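Local coordinates for carbon dioxide concentrating mechanism protein (PDB 4N8F) that probably forms, as a homopentamer, the vertices of the carboxysome shell, the polyhedral inclusion in which RuBisCO is sequestered, at residues Cys7-Ser12 and Lys23-Gln28; Val55-Gly60 and Ile74-Val79. One frame throughout, in Å; residues are numbered along the deposited sequence.

Contact 1 of 2, residues Cys7-Ser12 and Lys23-Gln28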
ATOM      1  N   CYS C   7      15.952  -2.935 -15.587  1.00 34.06           N
ATOM      2  CA  CYS C   7      16.123  -2.262 -16.846  1.00 33.91           C
ATOM      3  C   CYS C   7      16.940  -1.052 -16.787  1.00 35.10           C
ATOM      4  O   CYS C   7      17.156  -0.491 -17.835  1.00 34.34           O
ATOM      5  CB  CYS C   7      14.794  -1.929 -17.498  1.00 38.00           C
ATOM      6  SG  CYS C   7      13.861  -0.687 -16.627  1.00 41.68           S
ATOM      7  N   GLY C   8      17.467  -0.666 -15.622  1.00 35.10           N
ATOM      8  CA  GLY C   8      18.397   0.455 -15.572  1.00 36.59           C
ATOM      9  C   GLY C   8      18.865   0.730 -14.169  1.00 34.68           C
ATOM     10  O   GLY C   8      18.809  -0.127 -13.364  1.00 34.29           O
ATOM     11  N   THR C   9      19.361   1.919 -13.905  1.00 36.10           N
ATOM     12  CA  THR C   9      19.843   2.266 -12.599  1.00 37.89           C
ATOM     13  C   THR C   9      19.622   3.757 -12.332  1.00 37.32           C
ATOM     14  O   THR C   9      19.522   4.562 -13.277  1.00 36.55           O
ATOM     15  CB  THR C   9      21.368   2.089 -12.484  1.00 38.99           C
ATOM     16  OG1 THR C   9      21.974   3.042 -13.333  1.00 44.35           O
ATOM     17  CG2 THR C   9      21.807   0.759 -12.934  1.00 39.74           C
ATOM     18  N   VAL C  10      19.575   4.108 -11.043  1.00 36.79           N
ATOM     19  CA  VAL C  10      19.561   5.524 -10.579  1.00 38.68           C
ATOM     20  C   VAL C  10      20.782   5.787  -9.694  1.00 39.38           C
ATOM     21  O   VAL C  10      21.172   4.965  -8.814  1.00 37.78           O
ATOM     22  CB  VAL C  10      18.277   5.790  -9.755  1.00 39.55           C
ATOM     23  CG1 VAL C  10      18.267   7.190  -9.122  1.00 39.90           C
ATOM     24  CG2 VAL C  10      17.026   5.534 -10.598  1.00 39.55           C
ATOM     25  N   THR C  11      21.401   6.934  -9.901  1.00 40.35           N
ATOM     26  CA  THR C  11      22.520   7.335  -9.024  1.00 41.96           C
ATOM     27  C   THR C  11      22.172   8.644  -8.317  1.00 42.35           C
ATOM     28  O   THR C  11      21.427   9.493  -8.872  1.00 40.88           O
ATOM     29  CB  THR C  11      23.820   7.522  -9.829  1.00 44.73           C
ATOM     30  OG1 THR C  11      23.676   8.697 -10.613  1.00 46.32           O
ATOM     31  CG2 THR C  11      24.082   6.318 -10.747  1.00 45.13           C
ATOM     32  N   SER C  12      22.680   8.792  -7.086  1.00 40.21           N
ATOM     33  CA  SER C  12      22.414   9.970  -6.264  1.00 40.40           C
ATOM     34  C   SER C  12      23.610  10.224  -5.386  1.00 44.61           C
ATOM     35  O   SER C  12      24.093   9.312  -4.760  1.00 44.91           O
ATOM     36  CB  SER C  12      21.228   9.712  -5.360  1.00 38.48           C
ATOM     37  OG  SER C  12      21.078  10.730  -4.404  1.00 38.45           O
ATOM     38  N   LYS C  23      22.774   0.255  -3.898  1.00 38.57           N
ATOM     39  CA  LYS C  23      22.488   0.215  -5.309  1.00 39.30           C
ATOM     40  C   LYS C  23      21.009   0.369  -5.635  1.00 34.00           C
ATOM     41  O   LYS C  23      20.176  -0.389  -5.160  1.00 34.42           O
ATOM     42  CB  LYS C  23      23.040  -1.054  -5.963  1.00 45.24           C
ATOM     43  CG  LYS C  23      23.411  -0.768  -7.423  1.00 54.58           C
ATOM     44  CD  LYS C  23      23.340  -2.002  -8.307  1.00 60.46           C
ATOM     45  CE  LYS C  23      23.417  -1.610  -9.781  1.00 58.29           C
ATOM     46  NZ  LYS C  23      24.502  -0.661 -10.082  1.00 59.76           N
ATOM     47  N   PHE C  24      20.682   1.348  -6.452  1.00 33.11           N
ATOM     48  CA  PHE C  24      19.312   1.562  -6.942  1.00 33.55           C
ATOM     49  C   PHE C  24      19.072   1.089  -8.391  1.00 33.69           C
ATOM     50  O   PHE C  24      19.545   1.687  -9.368  1.00 34.47           O
ATOM     51  CB  PHE C  24      18.921   3.035  -6.865  1.00 35.40           C
ATOM     52  CG  PHE C  24      19.055   3.639  -5.492  1.00 37.25           C
ATOM     53  CD1 PHE C  24      18.209   3.302  -4.510  1.00 37.55           C
ATOM     54  CD2 PHE C  24      20.054   4.550  -5.210  1.00 43.45           C
ATOM     55  CE1 PHE C  24      18.310   3.866  -3.262  1.00 40.80           C
ATOM     56  CE2 PHE C  24      20.168   5.118  -3.955  1.00 43.25           C
ATOM     57  CZ  PHE C  24      19.280   4.787  -2.988  1.00 39.31           C
ATOM     58  N   LEU C  25      18.257   0.049  -8.539  1.00 31.00           N
ATOM     59  CA  LEU C  25      17.966  -0.422  -9.875  1.00 30.88           C
ATOM     60  C   LEU C  25      16.661   0.164 -10.283  1.00 30.93           C
ATOM     61  O   LEU C  25      15.801   0.337  -9.453  1.00 31.20           O
ATOM     62  CB  LEU C  25      17.909  -1.954  -9.892  1.00 30.70           C
ATOM     63  CG  LEU C  25      19.211  -2.728  -9.690  1.00 31.32           C
ATOM     64  CD1 LEU C  25      18.895  -4.214  -9.746  1.00 32.84           C
ATOM     65  CD2 LEU C  25      20.258  -2.385 -10.730  1.00 33.85           C
ATOM     66  N   VAL C  26      16.511   0.461 -11.573  1.00 30.99           N
ATOM     67  CA  VAL C  26      15.200   0.641 -12.153  1.00 31.57           C
ATOM     68  C   VAL C  26      14.617  -0.698 -12.642  1.00 30.43           C
ATOM     69  O   VAL C  26      15.282  -1.447 -13.342  1.00 36.25           O
ATOM     70  CB  VAL C  26      15.255   1.625 -13.310  1.00 32.95           C
ATOM     71  CG1 VAL C  26      13.856   1.943 -13.796  1.00 34.27           C
ATOM     72  CG2 VAL C  26      16.014   2.886 -12.914  1.00 33.95           C
ATOM     73  N   LEU C  27      13.385  -0.994 -12.263  1.00 30.00           N
ATOM     74  CA  LEU C  27      12.661  -2.228 -12.605  1.00 29.52           C
ATOM     75  C   LEU C  27      11.421  -1.879 -13.469  1.00 31.37           C
ATOM     76  O   LEU C  27      10.705  -0.922 -13.182  1.00 29.87           O
ATOM     77  CB  LEU C  27      12.200  -2.909 -11.334  1.00 28.28           C
ATOM     78  CG  LEU C  27      13.279  -3.180 -10.264  1.00 28.99           C
ATOM     79  CD1 LEU C  27      12.790  -4.020  -9.103  1.00 30.58           C
ATOM     80  CD2 LEU C  27      14.448  -3.936 -10.876  1.00 29.33           C
ATOM     81  N   GLN C  28      11.212  -2.621 -14.544  1.00 30.31           N
ATOM     82  CA  GLN C  28       9.997  -2.522 -15.284  1.00 30.35           C
ATOM     83  C   GLN C  28       9.174  -3.751 -14.893  1.00 29.78           C
ATOM     84  O   GLN C  28       9.639  -4.859 -15.000  1.00 27.61           O
ATOM     85  CB  GLN C  28      10.258  -2.555 -16.769  1.00 31.16           C
ATOM     86  CG  GLN C  28       8.958  -2.471 -17.593  1.00 32.79           C
ATOM     87  CD  GLN C  28       9.219  -2.264 -19.067  1.00 33.09           C
ATOM     88  OE1 GLN C  28      10.287  -2.604 -19.570  1.00 32.87           O
ATOM     89  NE2 GLN C  28       8.236  -1.712 -19.771  1.00 33.79           N
TER
HETATM   90  O   HOH W   1      22.488   3.004  -7.933  1.00 35.02           O
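Val26 of strand 24-28 faces both Cys7 and Gly8 of strand 7-11, which makes a classic beta bulge in this antiparallel pair. Its carbonyl O accepts two N-H groups: a nearly straight bond from Cys7 N (2.8 Å, 176°) and a longer, bent one from Gly8 N (3.3 Å, 139°). In return Val26 N donates to Gly8 O. The close packing lies on the face of Val10, Phe24 and Val26. Val26 CG1, anti to its backbone N (chi1 -173°), reaches Cys7 SG at 3.9 Å, while CG2 leans the other way and meets Val10 CG2 at 3.7 Å, the two valines crossing at about a right angle. Farther along, Val10 CB rests on Phe24 CB, and strand 39-45 adds Val42 against both residues. The face of Thr9 and Leu25 is looser: Thr9 CG2 approaches Leu25 CD2 at 4.1 Å, and the tip of the exposed Lys23 comes no closer than 4.2 Å, from its NZ to Thr9 CG2. Where the strands part, a water lies between Val10 O and Phe24 N, although its approach to Val10 O is doubtfully short. Gly8 to Thr11 also pair with a strand of a second subunit. The two strands are thus held mainly by their backbones, with the closer apolar contacts on the Val10-Val26 face, and strand 7-11 carries the sheet of one subunit into the next.

Contact 2 of 2, residues Val55-Gly60 and Ile74-Val79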
ATOM      1  N   VAL C  55      13.332 -10.542 -11.858  1.00 31.20           N
ATOM      2  CA  VAL C  55      13.410 -10.485 -10.395  1.00 30.84           C
ATOM      3  C   VAL C  55      12.037 -10.472  -9.673  1.00 31.31           C
ATOM      4  O   VAL C  55      11.015 -10.084 -10.238  1.00 30.37           O
ATOM      5  CB  VAL C  55      14.212  -9.268  -9.910  1.00 30.30           C
ATOM      6  CG1 VAL C  55      15.662  -9.306 -10.435  1.00 32.10           C
ATOM      7  CG2 VAL C  55      13.523  -7.974 -10.231  1.00 31.97           C
ATOM      8  N   LEU C  56      12.059 -10.866  -8.400  1.00 30.58           N
ATOM      9  CA  LEU C  56      10.990 -10.538  -7.485  1.00 30.63           C
ATOM     10  C   LEU C  56      11.314  -9.291  -6.704  1.00 28.85           C
ATOM     11  O   LEU C  56      12.414  -9.158  -6.100  1.00 27.60           O
ATOM     12  CB  LEU C  56      10.713 -11.673  -6.500  1.00 30.85           C
ATOM     13  CG  LEU C  56      10.272 -13.005  -7.079  1.00 32.82           C
ATOM     14  CD1 LEU C  56      10.111 -14.079  -5.966  1.00 32.21           C
ATOM     15  CD2 LEU C  56       8.941 -12.799  -7.785  1.00 33.68           C
ATOM     16  N   VAL C  57      10.342  -8.388  -6.691  1.00 29.28           N
ATOM     17  CA  VAL C  57      10.447  -7.216  -5.869  1.00 29.27           C
ATOM     18  C   VAL C  57       9.414  -7.238  -4.732  1.00 28.19           C
ATOM     19  O   VAL C  57       8.265  -7.622  -4.925  1.00 30.71           O
ATOM     20  CB  VAL C  57      10.435  -5.924  -6.741  1.00 29.54           C
ATOM     21  CG1 VAL C  57       9.258  -5.860  -7.634  1.00 32.54           C
ATOM     22  CG2 VAL C  57      10.396  -4.682  -5.873  1.00 29.42           C
ATOM     23  N   SER C  58       9.863  -6.878  -3.536  1.00 27.88           N
ATOM     24  CA  SER C  58       9.008  -6.641  -2.344  1.00 26.39           C
ATOM     25  C   SER C  58       8.886  -5.162  -2.025  1.00 26.28           C
ATOM     26  O   SER C  58       9.921  -4.406  -2.067  1.00 24.52           O
ATOM     27  CB  SER C  58       9.639  -7.326  -1.127  1.00 28.15           C
ATOM     28  OG  SER C  58       9.448  -8.715  -1.240  1.00 28.71           O
ATOM     29  N   ARG C  59       7.677  -4.742  -1.693  1.00 24.10           N
ATOM     30  CA  ARG C  59       7.384  -3.318  -1.435  1.00 26.77           C
ATOM     31  C   ARG C  59       6.894  -3.155   0.011  1.00 25.41           C
ATOM     32  O   ARG C  59       6.482  -4.117   0.618  1.00 25.31           O
ATOM     33  CB  ARG C  59       6.337  -2.780  -2.445  1.00 28.52           C
ATOM     34  CG  ARG C  59       6.915  -2.823  -3.872  1.00 32.14           C
ATOM     35  CD  ARG C  59       5.957  -2.247  -4.899  1.00 36.14           C
ATOM     36  NE  ARG C  59       4.928  -3.269  -5.041  1.00 39.92           N
ATOM     37  CZ  ARG C  59       3.677  -3.039  -5.348  1.00 47.48           C
ATOM     38  NH1 ARG C  59       3.302  -1.780  -5.612  1.00 45.64           N
ATOM     39  NH2 ARG C  59       2.815  -4.068  -5.396  1.00 43.47           N
ATOM     40  N   GLY C  60       6.918  -1.925   0.513  1.00 25.71           N
ATOM     41  CA  GLY C  60       6.539  -1.618   1.880  1.00 24.56           C
ATOM     42  C   GLY C  60       7.671  -2.039   2.789  1.00 25.52           C
ATOM     43  O   GLY C  60       8.878  -2.110   2.358  1.00 25.71           O
ATOM     44  N   ILE C  74      13.615   2.781   2.734  1.00 25.34           N
ATOM     45  CA  ILE C  74      13.323   2.186   1.418  1.00 26.07           C
ATOM     46  C   ILE C  74      12.039   1.403   1.500  1.00 25.23           C
ATOM     47  O   ILE C  74      11.741   0.779   2.550  1.00 26.93           O
ATOM     48  CB  ILE C  74      14.461   1.291   0.903  1.00 26.79           C
ATOM     49  CG1 ILE C  74      14.882   0.283   1.989  1.00 27.45           C
ATOM     50  CG2 ILE C  74      15.682   2.114   0.557  1.00 28.02           C
ATOM     51  CD1 ILE C  74      15.695  -0.851   1.405  1.00 29.12           C
ATOM     52  N   ASP C  75      11.290   1.438   0.397  1.00 25.52           N
ATOM     53  CA  ASP C  75       9.998   0.820   0.281  1.00 24.71           C
ATOM     54  C   ASP C  75       9.924  -0.179  -0.899  1.00 24.81           C
ATOM     55  O   ASP C  75       8.894  -0.626  -1.277  1.00 25.79           O
ATOM     56  CB  ASP C  75       8.938   1.897   0.174  1.00 24.35           C
ATOM     57  CG  ASP C  75       8.956   2.642  -1.113  1.00 25.27           C
ATOM     58  OD1 ASP C  75       9.915   2.502  -1.911  1.00 25.36           O
ATOM     59  OD2 ASP C  75       7.947   3.398  -1.347  1.00 25.97           O
ATOM     60  N   ALA C  76      11.053  -0.492  -1.503  1.00 25.94           N
ATOM     61  CA  ALA C  76      11.114  -1.483  -2.592  1.00 24.87           C
ATOM     62  C   ALA C  76      12.506  -2.103  -2.615  1.00 25.31           C
ATOM     63  O   ALA C  76      13.530  -1.375  -2.553  1.00 25.30           O
ATOM     64  CB  ALA C  76      10.821  -0.843  -3.898  1.00 24.54           C
ATOM     65  N   ALA C  77      12.569  -3.422  -2.723  1.00 24.30           N
ATOM     66  CA  ALA C  77      13.869  -4.095  -2.819  1.00 24.65           C
ATOM     67  C   ALA C  77      13.780  -5.294  -3.722  1.00 25.67           C
ATOM     68  O   ALA C  77      12.767  -6.028  -3.659  1.00 25.85           O
ATOM     69  CB  ALA C  77      14.349  -4.564  -1.459  1.00 24.27           C
ATOM     70  N   VAL C  78      14.856  -5.570  -4.470  1.00 24.77           N
ATOM     71  CA  VAL C  78      14.953  -6.836  -5.127  1.00 27.90           C
ATOM     72  C   VAL C  78      15.202  -7.936  -4.078  1.00 28.80           C
ATOM     73  O   VAL C  78      16.122  -7.807  -3.304  1.00 31.65           O
ATOM     74  CB  VAL C  78      16.081  -6.864  -6.152  1.00 29.77           C
ATOM     75  CG1 VAL C  78      16.361  -8.310  -6.609  1.00 31.85           C
ATOM     76  CG2 VAL C  78      15.738  -5.941  -7.311  1.00 29.65           C
ATOM     77  N   VAL C  79      14.422  -9.006  -4.058  1.00 29.39           N
ATOM     78  CA  VAL C  79      14.648 -10.080  -3.052  1.00 29.40           C
ATOM     79  C   VAL C  79      15.094 -11.423  -3.600  1.00 30.02           C
ATOM     80  O   VAL C  79      15.633 -12.242  -2.875  1.00 31.22           O
ATOM     81  CB  VAL C  79      13.455 -10.251  -2.092  1.00 30.50           C
ATOM     82  CG1 VAL C  79      13.177  -8.934  -1.381  1.00 29.27           C
ATOM     83  CG2 VAL C  79      12.184 -10.766  -2.759  1.00 30.58           C
TER
HETATM   84  O   HOH W   2       9.824   0.377   4.473  1.00 28.96           O
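Val79 and Ser58 bury the largest areas in this contact, and they meet directly. The isopropyl group of Val79 straddles the serine hydroxyl, with CG1 and CG2 each 3.7 Å from Ser58 OG. That hydroxyl is hydrogen-bonded to Pro73 O of a third subunit, so a polar atom beside the valine methyls is satisfied across the interface. Val79 CG2 also packs on Leu56 CB at 4.1 Å, while Val79 N gives Leu56 O a nearly straight bond. Leu56 extends this apolar patch to Val42 of the third subunit. Strands 55-59 and 76-79 form an antiparallel pair within the five-stranded OB-type beta barrel of the CcmL/EutN family. Ser58 and Ala77 are its hydrogen-bonded pair, joined by Ser58 N to Ala77 O (3.0 Å) and Ala77 N to Ser58 O (2.9 Å). On the other face Val55 and Val78 cross at about a right angle, CG1 to CG1 at 4.0 Å, and Val57 CG2 lies 4.3 Å from Ala76 CB. The last direct backbone bond, Gly60 N to Asp75 O, is bent to 139°. Beyond it a water donates to Ile74 O at 2.7 Å and more weakly to Gly60 O. The carboxylate of Asp75 turns from strand 55-59 to a second subunit, taking bonds from Met1 N and Arg59 N there.

Both contacts are buried antiparallel pairings in the same five-stranded sheet, whose strands 2-11 and 54-59 are neighbours. Contact 2 lies nearer the centre of the chain, whereas contact 1 keeps an exposed fringe at Lys23, beside the partly exposed Thr9. They touch through Leu27, whose CD1 packs 3.8 Å from Val57 CB and 3.9 Å from Val78 CG2, joining strand 24-30 to the valine face of contact 2. Both use backbone and side-chain bonds to neighbouring copies: in contact 1 Gly8-Thr11 pair with a strand of the second subunit, whereas contact 2 reaches two copies, Ser58 bonding the third subunit and Asp75 the second. Regular backbone bonding dominates contact 2; contact 1 is distorted by its bulge.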